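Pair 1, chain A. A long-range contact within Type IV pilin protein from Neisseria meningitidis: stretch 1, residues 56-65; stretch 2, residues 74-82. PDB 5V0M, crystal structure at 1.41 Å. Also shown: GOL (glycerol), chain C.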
# COMPACT_ATOMS: atom_id res chain seq x y z
N PRO A 56 14.50 -5.44 10.14
CA PRO A 56 15.64 -4.56 9.82
C PRO A 56 15.85 -4.32 8.34
O PRO A 56 16.13 -3.19 7.94
CB PRO A 56 16.82 -5.27 10.50
CG PRO A 56 16.17 -6.06 11.61
CD PRO A 56 14.86 -6.52 11.05
N ASP A 57 15.73 -5.36 7.50
CA ASP A 57 16.05 -5.26 6.09
C ASP A 57 14.87 -5.43 5.14
O ASP A 57 15.07 -5.40 3.91
CB ASP A 57 17.14 -6.28 5.72
CG ASP A 57 18.39 -6.09 6.53
OD1 ASP A 57 18.82 -4.93 6.68
OD2 ASP A 57 18.88 -7.11 7.04
N HIS A 58 13.65 -5.57 5.65
CA HIS A 58 12.49 -5.77 4.78
C HIS A 58 11.27 -5.07 5.36
O HIS A 58 11.17 -4.82 6.57
CB HIS A 58 12.20 -7.26 4.62
CG HIS A 58 13.28 -8.02 3.92
ND1 HIS A 58 13.69 -7.73 2.64
CD2 HIS A 58 14.04 -9.06 4.33
CE1 HIS A 58 14.65 -8.56 2.29
NE2 HIS A 58 14.89 -9.38 3.30
N PHE A 59 10.30 -4.79 4.49
CA PHE A 59 9.02 -4.28 4.94
C PHE A 59 7.92 -4.71 3.98
O PHE A 59 8.17 -5.06 2.83
CB PHE A 59 9.01 -2.75 5.06
CG PHE A 59 9.17 -2.05 3.75
CD1 PHE A 59 10.39 -1.54 3.37
CD2 PHE A 59 8.10 -1.91 2.87
CE1 PHE A 59 10.55 -0.89 2.16
CE2 PHE A 59 8.26 -1.27 1.65
CZ PHE A 59 9.49 -0.76 1.30
N THR A 60 6.69 -4.67 4.48
CA THR A 60 5.49 -4.80 3.65
C THR A 60 4.55 -3.67 4.02
O THR A 60 4.20 -3.50 5.20
CB THR A 60 4.80 -6.14 3.84
OG1 THR A 60 5.70 -7.20 3.49
CG2 THR A 60 3.57 -6.24 2.95
N LEU A 61 4.17 -2.90 3.01
CA LEU A 61 3.11 -1.91 3.11
C LEU A 61 1.79 -2.56 2.77
O LEU A 61 1.71 -3.41 1.88
CB LEU A 61 3.38 -0.81 2.09
CG LEU A 61 4.55 0.09 2.44
CD1 LEU A 61 5.16 0.73 1.21
CD2 LEU A 61 4.08 1.13 3.44
N GLN A 62 0.73 -2.13 3.45
CA GLN A 62 -0.61 -2.62 3.18
C GLN A 62 -1.60 -1.48 3.08
O GLN A 62 -1.63 -0.60 3.94
CB GLN A 62 -1.05 -3.58 4.28
CG GLN A 62 -2.43 -4.22 4.10
CD GLN A 62 -2.67 -5.36 5.07
OE1 GLN A 62 -1.93 -6.35 5.08
NE2 GLN A 62 -3.67 -5.21 5.91
N ALA A 63 -2.44 -1.52 2.04
CA ALA A 63 -3.53 -0.56 1.81
C ALA A 63 -4.84 -1.30 2.02
O ALA A 63 -5.19 -2.20 1.24
CB ALA A 63 -3.44 0.01 0.40
N ASP A 64 -5.59 -0.92 3.08
CA ASP A 64 -6.90 -1.47 3.37
C ASP A 64 -7.95 -0.46 2.95
O ASP A 64 -7.81 0.74 3.25
CB ASP A 64 -7.05 -1.74 4.87
CG ASP A 64 -6.29 -2.98 5.32
OD1 ASP A 64 -6.85 -4.09 5.18
OD2 ASP A 64 -5.14 -2.84 5.79
N PRO A 65 -9.02 -0.86 2.27
CA PRO A 65 -10.03 0.10 1.83
C PRO A 65 -10.67 0.84 2.99
O PRO A 65 -10.97 0.28 4.05
CB PRO A 65 -11.04 -0.74 1.05
CG PRO A 65 -10.75 -2.14 1.36
CD PRO A 65 -9.32 -2.22 1.81
N THR A 74 -13.28 -4.27 -1.43
CA THR A 74 -12.68 -5.23 -0.52
C THR A 74 -11.22 -5.55 -0.84
O THR A 74 -10.59 -6.29 -0.08
CB THR A 74 -13.48 -6.54 -0.46
OG1 THR A 74 -13.25 -7.34 -1.62
CG2 THR A 74 -14.97 -6.29 -0.27
N CYS A 75 -10.68 -5.03 -1.92
CA CYS A 75 -9.31 -5.38 -2.27
C CYS A 75 -8.32 -4.74 -1.33
O CYS A 75 -8.31 -3.52 -1.12
CB CYS A 75 -9.00 -4.98 -3.70
SG CYS A 75 -9.92 -6.00 -4.90
N VAL A 76 -7.45 -5.58 -0.78
CA VAL A 76 -6.33 -5.14 0.03
C VAL A 76 -5.08 -5.26 -0.82
O VAL A 76 -4.81 -6.32 -1.39
CB VAL A 76 -6.21 -6.01 1.29
CG1 VAL A 76 -4.98 -5.65 2.09
CG2 VAL A 76 -7.46 -5.87 2.15
N VAL A 77 -4.30 -4.19 -0.88
CA VAL A 77 -3.14 -4.13 -1.77
C VAL A 77 -1.89 -4.10 -0.90
O VAL A 77 -1.83 -3.34 0.07
CB VAL A 77 -3.22 -2.91 -2.69
CG1 VAL A 77 -2.07 -2.91 -3.72
CG2 VAL A 77 -4.61 -2.79 -3.37
N THR A 78 -0.89 -4.90 -1.25
CA THR A 78 0.37 -4.96 -0.51
C THR A 78 1.55 -4.68 -1.44
O THR A 78 1.51 -4.99 -2.62
CB THR A 78 0.59 -6.29 0.18
OG1 THR A 78 0.57 -7.36 -0.78
CG2 THR A 78 -0.48 -6.53 1.22
N LEU A 79 2.61 -4.12 -0.88
CA LEU A 79 3.82 -3.84 -1.64
C LEU A 79 4.99 -4.03 -0.69
O LEU A 79 5.00 -3.43 0.39
CB LEU A 79 3.85 -2.42 -2.17
CG LEU A 79 5.16 -1.95 -2.79
CD1 LEU A 79 5.52 -2.77 -4.05
CD2 LEU A 79 5.11 -0.50 -3.15
N ASN A 80 5.96 -4.85 -1.07
CA ASN A 80 7.10 -5.06 -0.19
C ASN A 80 8.35 -4.42 -0.77
O ASN A 80 8.34 -3.86 -1.87
CB ASN A 80 7.27 -6.55 0.16
CG ASN A 80 7.64 -7.43 -1.03
OD1 ASN A 80 8.21 -6.96 -2.03
ND2 ASN A 80 7.32 -8.72 -0.92
N ASP A 81 9.42 -4.48 0.02
CA ASP A 81 10.65 -3.79 -0.35
C ASP A 81 11.33 -4.43 -1.55
O ASP A 81 12.16 -3.77 -2.19
CB ASP A 81 11.62 -3.80 0.83
CG ASP A 81 12.02 -5.17 1.21
OD1 ASP A 81 11.22 -5.90 1.84
OD2 ASP A 81 13.19 -5.54 0.91
N GLY A 82 10.99 -5.67 -1.88
CA GLY A 82 11.47 -6.30 -3.10
C GLY A 82 10.73 -5.88 -4.36
O GLY A 82 11.10 -6.27 -5.46
C1 GOL C . 16.27 -1.72 0.52
O1 GOL C . 15.11 -0.93 0.58
C2 GOL C . 15.92 -3.09 1.07
O2 GOL C . 15.14 -3.77 0.10
C3 GOL C . 17.19 -3.86 1.37
O3 GOL C . 16.84 -5.13 1.88
O HOH W 1 5.56 -9.29 1.47

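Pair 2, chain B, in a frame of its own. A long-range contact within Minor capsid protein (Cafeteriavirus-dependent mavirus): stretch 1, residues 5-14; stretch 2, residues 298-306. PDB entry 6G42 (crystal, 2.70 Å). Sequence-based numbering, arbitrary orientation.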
# COMPACT_ATOMS: atom_id res chain seq x y z
N MET B 5 -28.80 -23.95 10.07
CA MET B 5 -28.76 -23.46 8.66
C MET B 5 -28.81 -21.92 8.59
O MET B 5 -29.89 -21.32 8.54
CB MET B 5 -29.89 -24.10 7.82
CG MET B 5 -29.88 -23.76 6.33
SD MET B 5 -28.58 -24.58 5.37
CE MET B 5 -29.47 -25.99 4.72
N LYS B 6 -27.63 -21.31 8.61
CA LYS B 6 -27.45 -19.88 8.29
C LYS B 6 -27.55 -19.69 6.78
O LYS B 6 -27.01 -20.49 6.01
CB LYS B 6 -26.08 -19.41 8.78
CG LYS B 6 -25.86 -17.91 8.74
CD LYS B 6 -24.44 -17.57 9.17
CE LYS B 6 -24.36 -16.32 10.04
NZ LYS B 6 -24.71 -15.09 9.29
N GLN B 7 -28.22 -18.62 6.35
CA GLN B 7 -28.59 -18.42 4.94
C GLN B 7 -27.94 -17.17 4.34
O GLN B 7 -27.97 -16.10 4.95
CB GLN B 7 -30.11 -18.33 4.81
CG GLN B 7 -30.65 -18.69 3.43
CD GLN B 7 -32.17 -18.61 3.34
OE1 GLN B 7 -32.81 -17.87 4.09
NE2 GLN B 7 -32.76 -19.36 2.41
N TYR B 8 -27.37 -17.33 3.15
CA TYR B 8 -26.82 -16.24 2.34
C TYR B 8 -27.65 -16.10 1.07
O TYR B 8 -27.65 -16.99 0.23
CB TYR B 8 -25.35 -16.51 1.97
CG TYR B 8 -24.39 -16.41 3.14
CD1 TYR B 8 -24.26 -17.46 4.05
CD2 TYR B 8 -23.62 -15.27 3.34
CE1 TYR B 8 -23.39 -17.37 5.12
CE2 TYR B 8 -22.75 -15.17 4.41
CZ TYR B 8 -22.64 -16.22 5.30
OH TYR B 8 -21.77 -16.12 6.36
N ILE B 9 -28.36 -14.98 0.95
CA ILE B 9 -29.16 -14.68 -0.24
C ILE B 9 -28.51 -13.47 -0.91
O ILE B 9 -28.35 -12.42 -0.28
CB ILE B 9 -30.65 -14.42 0.11
CG1 ILE B 9 -31.26 -15.66 0.78
CG2 ILE B 9 -31.47 -14.09 -1.14
CD1 ILE B 9 -32.63 -15.42 1.41
N TRP B 10 -28.13 -13.64 -2.18
CA TRP B 10 -27.40 -12.64 -2.95
C TRP B 10 -28.30 -12.08 -4.04
O TRP B 10 -28.97 -12.84 -4.73
CB TRP B 10 -26.19 -13.26 -3.64
CG TRP B 10 -25.16 -13.81 -2.70
CD1 TRP B 10 -25.02 -15.12 -2.32
CD2 TRP B 10 -24.12 -13.09 -2.05
NE1 TRP B 10 -23.96 -15.25 -1.46
CE2 TRP B 10 -23.39 -14.02 -1.28
CE3 TRP B 10 -23.74 -11.74 -2.02
CZ2 TRP B 10 -22.29 -13.64 -0.49
CZ3 TRP B 10 -22.65 -11.36 -1.25
CH2 TRP B 10 -21.93 -12.32 -0.49
N LEU B 11 -28.27 -10.76 -4.21
CA LEU B 11 -29.09 -10.07 -5.21
C LEU B 11 -28.23 -9.12 -6.06
O LEU B 11 -27.67 -8.15 -5.56
CB LEU B 11 -30.23 -9.30 -4.50
CG LEU B 11 -31.17 -8.41 -5.32
CD1 LEU B 11 -31.85 -9.17 -6.44
CD2 LEU B 11 -32.21 -7.81 -4.39
N ASN B 12 -28.14 -9.43 -7.36
CA ASN B 12 -27.40 -8.63 -8.33
C ASN B 12 -28.34 -7.69 -9.07
O ASN B 12 -29.53 -8.00 -9.23
CB ASN B 12 -26.69 -9.52 -9.36
CG ASN B 12 -25.61 -10.38 -8.73
OD1 ASN B 12 -24.44 -10.02 -8.73
ND2 ASN B 12 -26.01 -11.52 -8.18
N GLU B 13 -27.81 -6.56 -9.51
CA GLU B 13 -28.58 -5.62 -10.32
C GLU B 13 -27.67 -4.72 -11.15
O GLU B 13 -26.55 -4.41 -10.74
CB GLU B 13 -29.52 -4.80 -9.42
CG GLU B 13 -30.74 -4.23 -10.11
CD GLU B 13 -31.75 -5.27 -10.61
OE1 GLU B 13 -31.98 -6.29 -9.92
OE2 GLU B 13 -32.33 -5.06 -11.70
N THR B 14 -28.15 -4.32 -12.33
CA THR B 14 -27.39 -3.46 -13.26
C THR B 14 -28.27 -2.40 -13.92
O THR B 14 -29.49 -2.57 -14.05
CB THR B 14 -26.72 -4.28 -14.39
OG1 THR B 14 -27.69 -5.12 -15.02
CG2 THR B 14 -25.60 -5.14 -13.83
N GLN B 298 -23.24 -1.22 -11.54
CA GLN B 298 -23.37 -2.57 -10.99
C GLN B 298 -23.55 -2.48 -9.49
O GLN B 298 -23.15 -1.50 -8.86
CB GLN B 298 -22.15 -3.42 -11.33
CG GLN B 298 -22.07 -3.84 -12.79
CD GLN B 298 -20.68 -4.31 -13.20
OE1 GLN B 298 -19.78 -4.45 -12.37
NE2 GLN B 298 -20.50 -4.55 -14.49
N LEU B 299 -24.14 -3.53 -8.92
CA LEU B 299 -24.64 -3.49 -7.55
C LEU B 299 -24.87 -4.90 -7.04
O LEU B 299 -25.49 -5.72 -7.72
CB LEU B 299 -25.94 -2.69 -7.54
CG LEU B 299 -26.60 -2.31 -6.22
CD1 LEU B 299 -27.23 -0.93 -6.33
CD2 LEU B 299 -27.66 -3.33 -5.81
N LYS B 300 -24.38 -5.19 -5.84
CA LYS B 300 -24.51 -6.52 -5.25
C LYS B 300 -24.90 -6.39 -3.78
O LYS B 300 -24.21 -5.73 -3.01
CB LYS B 300 -23.21 -7.31 -5.40
CG LYS B 300 -23.36 -8.82 -5.22
CD LYS B 300 -22.17 -9.58 -5.81
CE LYS B 300 -22.48 -11.04 -6.10
NZ LYS B 300 -21.86 -11.95 -5.10
N LEU B 301 -26.03 -7.00 -3.42
CA LEU B 301 -26.57 -6.95 -2.07
C LEU B 301 -26.48 -8.33 -1.43
O LEU B 301 -26.50 -9.35 -2.12
CB LEU B 301 -28.02 -6.49 -2.10
CG LEU B 301 -28.34 -5.17 -2.80
CD1 LEU B 301 -29.84 -4.99 -2.90
CD2 LEU B 301 -27.72 -3.99 -2.08
N LEU B 302 -26.38 -8.35 -0.10
CA LEU B 302 -26.40 -9.60 0.66
C LEU B 302 -27.45 -9.53 1.76
O LEU B 302 -27.40 -8.65 2.61
CB LEU B 302 -25.03 -9.88 1.28
CG LEU B 302 -24.95 -11.05 2.27
CD1 LEU B 302 -25.35 -12.36 1.61
CD2 LEU B 302 -23.56 -11.15 2.87
N PHE B 303 -28.39 -10.47 1.72
CA PHE B 303 -29.31 -10.70 2.83
C PHE B 303 -28.78 -11.89 3.62
O PHE B 303 -28.78 -13.03 3.13
CB PHE B 303 -30.74 -10.92 2.32
CG PHE B 303 -31.30 -9.73 1.59
CD1 PHE B 303 -31.90 -8.69 2.29
CD2 PHE B 303 -31.21 -9.63 0.20
CE1 PHE B 303 -32.41 -7.58 1.62
CE2 PHE B 303 -31.71 -8.53 -0.48
CZ PHE B 303 -32.32 -7.50 0.23
N GLU B 304 -28.28 -11.61 4.82
CA GLU B 304 -27.63 -12.59 5.69
C GLU B 304 -28.53 -12.88 6.89
O GLU B 304 -28.85 -11.97 7.67
CB GLU B 304 -26.28 -12.04 6.15
CG GLU B 304 -25.42 -13.00 6.97
CD GLU B 304 -24.14 -12.36 7.48
OE1 GLU B 304 -23.48 -11.63 6.71
OE2 GLU B 304 -23.80 -12.58 8.67
N SER B 305 -28.95 -14.14 7.04
CA SER B 305 -29.89 -14.51 8.11
C SER B 305 -29.18 -14.61 9.45
O SER B 305 -27.96 -14.82 9.50
CB SER B 305 -30.61 -15.83 7.79
OG SER B 305 -29.75 -16.95 7.92
N ILE B 306 -29.95 -14.46 10.52
CA ILE B 306 -29.46 -14.59 11.90
C ILE B 306 -30.15 -15.81 12.51
O ILE B 306 -30.11 -16.04 13.72
CB ILE B 306 -29.72 -13.33 12.77
CG1 ILE B 306 -29.75 -12.04 11.92
CG2 ILE B 306 -28.66 -13.21 13.86
CD1 ILE B 306 -30.16 -10.80 12.69

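The sharpest difference lies on one face of the two-stranded ladder, where Q62(A) and W10(B) occupy matching positions. In pair 1 the glutamine does little across the strands beyond laying its aliphatic CG 3.5 Å from CG1 of V76(A); its amide reaches along its own strand, NE2 donating a hydrogen bond to OD2 of D64(A) at 2.8 Å. In pair 2 the indole is clasped between two residues of the opposing strand. NZ of K300(B), the counterpart of V76(A), lies 4.1 Å from the centroid of the six-membered ring of W10(B), a cation-pi contact, while CD1 of L302(B), the counterpart of T78(A), sits 3.7 Å from that centroid over the opposite face, almost on the ring normal. A broad, electron-rich aromatic surface can accept a charge on one side and a methyl group on the other; a glutamine has no such surface.

The backbone beneath is nearly identical. Both pairs are antiparallel, their strand directions 160° and 162° apart, and 14 central residues superpose to 0.5 Å. L61(A) pairs with L79(A) as I9(B) does with F303(B), and A63(A) with V77(A) as L11(B) does with L301(B). Each of these four pairings has two backbone hydrogen bonds, such as L61(A) N to L79(A) O at 2.8 Å and I9(B) N to F303(B) O at 3.0 Å.

These residues share one face, where hydrocarbon side chains pack against one another without leaving a polar group unsatisfied; in pair 1 all four are buried, whereas I9(B) of pair 2 stays partly exposed. Pair 1 uses a small residue: CB of A63(A) approaches CB of V77(A) to 4.3 Å. Pair 2 fills the position of A63(A) with leucine, so CD2 of L11(B) reaches both CD1 of L301(B) and CE2 of F303(B), each at 4.0 Å.

Near the end of the second strand, D81(A), just past it, and S305(B), its last residue, match, and each uses a side-chain oxygen to accept a backbone NH: F59(A) N to D81(A) OD1 at 3.0 Å, and Q7(B) N to S305(B) OG at 2.8 Å. The aspartate's second oxygen also accepts from the preceding histidine, H58(A) ND1 to D81(A) OD2 at 2.8 Å, while its CB packs over the F59(A) ring, 3.7 Å from the centroid. Serine offers a single oxygen. The lysine matching H58(A) uses its long chain to form a salt bridge with the residue before the serine, K6(B) NZ to E304(B) OE2 at 2.7 Å, and its NZ also donates to the backbone O of S305(B) at 3.3 Å. Thus both pairs bring a basic side chain to an acidic one here, through different acidic residues.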